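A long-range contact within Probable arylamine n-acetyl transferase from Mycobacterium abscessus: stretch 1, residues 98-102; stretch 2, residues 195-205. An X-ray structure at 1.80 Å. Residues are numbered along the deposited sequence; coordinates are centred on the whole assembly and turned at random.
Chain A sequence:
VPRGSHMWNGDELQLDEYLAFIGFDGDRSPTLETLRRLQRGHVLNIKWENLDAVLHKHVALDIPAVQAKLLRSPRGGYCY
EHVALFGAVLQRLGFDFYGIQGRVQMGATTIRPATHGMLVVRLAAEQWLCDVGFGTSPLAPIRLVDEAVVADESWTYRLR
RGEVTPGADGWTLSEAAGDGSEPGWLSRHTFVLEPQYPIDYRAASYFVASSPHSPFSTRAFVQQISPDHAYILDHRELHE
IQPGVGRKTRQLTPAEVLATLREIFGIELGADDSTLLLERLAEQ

Stretch 1 (98-102) YGIQG
Stretch 2 (195-205) PQYPIDYRAAS

Residues 98-102 form one extended strand that runs on in both directions, with phi between -91° and -150° and psi between 137° and 171°. The second stretch reaches it as a weakly bonded strand at about 195-196 (phi/psi -61/139 and -128/152), passes through Tyr 197 (-124/166), and enters a helix at Pro 198 that continues beyond Ser 205. The helix axis passes the strand axis at 9.5 Å, with their N-to-C directions 26° apart. Together the stretches bury 367 Å².

The CA atoms closest across the stretches are Gly 99 CA and Gln 196 CA, 4.8 Å apart, in a loose antiparallel pairing. One direct backbone hydrogen bond joins them: Gln 196 N donates to Gly 99 O at 2.8 Å, with an N-H...O angle of 151°. The same carbonyl receives a CA-H...O contact, Pro 195 CA lying 3.4 Å from Gly 99 O (angle at H 144°). The reciprocal bond is replaced by a water, which accepts from Gly 99 N at 3.0 Å and donates to Gln 196 O at 2.8 Å. The polar backbone atoms of the pair are thus satisfied although the strands do not close fully.

Tyr 201 supplies the second direct hydrogen bond. Its CA-to-CB bond points sideways, but chi1 -63° (m) and chi2 -29° bring the ring end to the strand, where Tyr 201 OH donates to Ile 100 O at 2.8 Å, the acceptor lying at the ring edge. Ile 100 N is also near, 3.1 Å from Tyr 201 OH, but the angle is too poor for a hydrogen bond. Glycine suits position 99 because the hydroxyl passes so close: Gly 99 CA is 3.3 Å from Tyr 201 OH, and an ideal CB on Gly 99 would clash at 2.6 Å with Tyr 201 OH and at 2.8 Å with Gln 196 O.

Gln 101, with 82 Å² covered, points toward the second stretch with chi1 -74° (m), chi2 -95° and chi3 56°. Its contacts here are packing: Gln 101 CD sits 3.8 Å from Tyr 201 CE1, at the ring edge, and Gln 101 NE2 lies 3.4 Å from Ala 204 CB, a small side chain facing the strand. The amide's OE1 and NE2 are hydrogen-bonded elsewhere in the structure, so its burial leaves neither unsatisfied. Gln 196 (chi1 -63°, m; chi2 -81°, m; chi3 -66°) also points across, placing Gln 196 OE1 3.5 Å from Gln 101 CG, while Gln 196 NE2 makes a weak 3.2 Å bond back to Pro 195 O. Ile 100 (chi1 61°, p; chi2 161°, t) directs its CB away.

The turn into the helix is held internally. Tyr 197 occupies the N-cap position; its N donates to Asp 200 OD2 at 2.9 Å (159°), with Asp 200 at chi1 -62° (m). Tyr 201 N donates to Tyr 197 O at 3.2 Å, tying the residue that reaches Ile 100 to the helix start.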

# COMPACT_ATOMS: atom_id res chain seq x y z
N TYR A 98 -5.78 -4.11 -14.55
CA TYR A 98 -4.38 -4.35 -14.83
C TYR A 98 -3.52 -3.72 -13.74
O TYR A 98 -3.97 -2.84 -12.99
CB TYR A 98 -3.99 -3.84 -16.24
CG TYR A 98 -4.19 -2.36 -16.50
CD1 TYR A 98 -3.11 -1.48 -16.44
CD2 TYR A 98 -5.41 -1.86 -16.92
CE1 TYR A 98 -3.27 -0.12 -16.74
CE2 TYR A 98 -5.59 -0.50 -17.21
CZ TYR A 98 -4.51 0.36 -17.13
OH TYR A 98 -4.66 1.70 -17.40
N GLY A 99 -2.32 -4.25 -13.63
CA GLY A 99 -1.32 -3.77 -12.70
C GLY A 99 -0.43 -2.72 -13.31
O GLY A 99 -0.20 -2.70 -14.53
N ILE A 100 0.06 -1.82 -12.45
CA ILE A 100 0.99 -0.77 -12.85
C ILE A 100 2.08 -0.65 -11.78
O ILE A 100 1.98 -1.27 -10.70
CB ILE A 100 0.29 0.59 -13.14
CG1 ILE A 100 -0.42 1.14 -11.88
CG2 ILE A 100 -0.61 0.55 -14.39
CD1 ILE A 100 -0.72 2.63 -11.96
N GLN A 101 3.11 0.14 -12.09
CA GLN A 101 4.22 0.47 -11.20
C GLN A 101 4.40 1.97 -11.12
O GLN A 101 4.36 2.65 -12.14
CB GLN A 101 5.53 -0.21 -11.66
CG GLN A 101 5.55 -1.69 -11.39
CD GLN A 101 6.21 -2.04 -10.09
OE1 GLN A 101 5.84 -1.57 -9.03
NE2 GLN A 101 7.18 -2.94 -10.16
N GLY A 102 4.62 2.47 -9.91
CA GLY A 102 4.89 3.89 -9.68
C GLY A 102 6.28 4.12 -9.11
O GLY A 102 6.88 3.21 -8.53
N PRO A 195 1.20 -1.91 -18.60
CA PRO A 195 0.77 -3.04 -17.77
C PRO A 195 1.93 -3.80 -17.14
O PRO A 195 2.97 -4.02 -17.77
CB PRO A 195 -0.03 -3.94 -18.75
CG PRO A 195 -0.46 -3.01 -19.83
CD PRO A 195 0.68 -2.03 -19.98
N GLN A 196 1.75 -4.18 -15.87
CA GLN A 196 2.73 -4.92 -15.08
C GLN A 196 2.06 -6.13 -14.49
O GLN A 196 0.85 -6.14 -14.32
CB GLN A 196 3.36 -4.02 -13.99
CG GLN A 196 4.14 -2.84 -14.57
CD GLN A 196 5.52 -3.24 -15.01
OE1 GLN A 196 6.38 -3.61 -14.20
NE2 GLN A 196 5.75 -3.21 -16.31
N TYR A 197 2.83 -7.18 -14.26
CA TYR A 197 2.28 -8.46 -13.83
C TYR A 197 2.91 -8.94 -12.52
O TYR A 197 3.95 -8.44 -12.12
CB TYR A 197 2.53 -9.50 -14.97
CG TYR A 197 2.11 -8.97 -16.32
CD1 TYR A 197 0.77 -8.91 -16.68
CD2 TYR A 197 3.04 -8.41 -17.20
CE1 TYR A 197 0.36 -8.34 -17.89
CE2 TYR A 197 2.65 -7.81 -18.39
CZ TYR A 197 1.31 -7.79 -18.74
OH TYR A 197 0.91 -7.20 -19.91
N PRO A 198 2.30 -9.97 -11.88
CA PRO A 198 2.87 -10.54 -10.64
C PRO A 198 4.38 -10.86 -10.73
O PRO A 198 5.11 -10.61 -9.76
CB PRO A 198 2.04 -11.80 -10.44
CG PRO A 198 0.69 -11.40 -10.95
CD PRO A 198 1.01 -10.63 -12.22
N ILE A 199 4.87 -11.32 -11.91
CA ILE A 199 6.29 -11.62 -12.12
C ILE A 199 7.16 -10.34 -11.96
O ILE A 199 8.28 -10.42 -11.42
CB ILE A 199 6.57 -12.34 -13.48
CG1 ILE A 199 8.01 -12.88 -13.56
CG2 ILE A 199 6.19 -11.50 -14.72
CD1 ILE A 199 8.26 -14.13 -12.79
N ASP A 200 6.65 -9.18 -12.43
CA ASP A 200 7.35 -7.89 -12.33
C ASP A 200 7.41 -7.48 -10.85
O ASP A 200 8.43 -7.01 -10.36
CB ASP A 200 6.64 -6.82 -13.18
CG ASP A 200 6.63 -7.16 -14.66
OD1 ASP A 200 7.66 -7.65 -15.15
OD2 ASP A 200 5.57 -7.02 -15.29
N TYR A 201 6.31 -7.73 -10.14
CA TYR A 201 6.23 -7.44 -8.71
C TYR A 201 7.22 -8.30 -7.91
O TYR A 201 7.86 -7.78 -7.00
CB TYR A 201 4.79 -7.63 -8.23
CG TYR A 201 3.83 -6.66 -8.88
CD1 TYR A 201 4.26 -5.41 -9.33
CD2 TYR A 201 2.49 -6.98 -9.02
CE1 TYR A 201 3.36 -4.49 -9.88
CE2 TYR A 201 1.58 -6.07 -9.57
CZ TYR A 201 2.02 -4.82 -9.99
OH TYR A 201 1.12 -3.91 -10.48
N ARG A 202 7.45 -9.56 -8.31
CA ARG A 202 8.43 -10.41 -7.63
C ARG A 202 9.84 -9.88 -7.81
O ARG A 202 10.60 -9.83 -6.84
CB ARG A 202 8.34 -11.86 -8.12
CG ARG A 202 7.09 -12.57 -7.64
CD ARG A 202 7.19 -14.07 -7.86
NE ARG A 202 6.90 -14.46 -9.24
CZ ARG A 202 5.67 -14.61 -9.73
NH1 ARG A 202 4.61 -14.39 -8.96
NH2 ARG A 202 5.50 -14.96 -10.99
N ALA A 203 10.19 -9.46 -9.04
CA ALA A 203 11.51 -8.90 -9.38
C ALA A 203 11.74 -7.58 -8.64
O ALA A 203 12.83 -7.34 -8.12
CB ALA A 203 11.62 -8.71 -10.89
N ALA A 204 10.69 -6.73 -8.56
CA ALA A 204 10.73 -5.44 -7.88
C ALA A 204 10.82 -5.62 -6.37
O ALA A 204 11.61 -4.93 -5.73
CB ALA A 204 9.50 -4.62 -8.24
N SER A 205 10.04 -6.56 -5.82
CA SER A 205 10.03 -6.89 -4.39
C SER A 205 11.39 -7.42 -3.93
O SER A 205 11.82 -7.10 -2.83
CB SER A 205 8.95 -7.91 -4.08
OG SER A 205 8.77 -8.04 -2.68
O HOH W 1 -1.51 -6.26 -15.74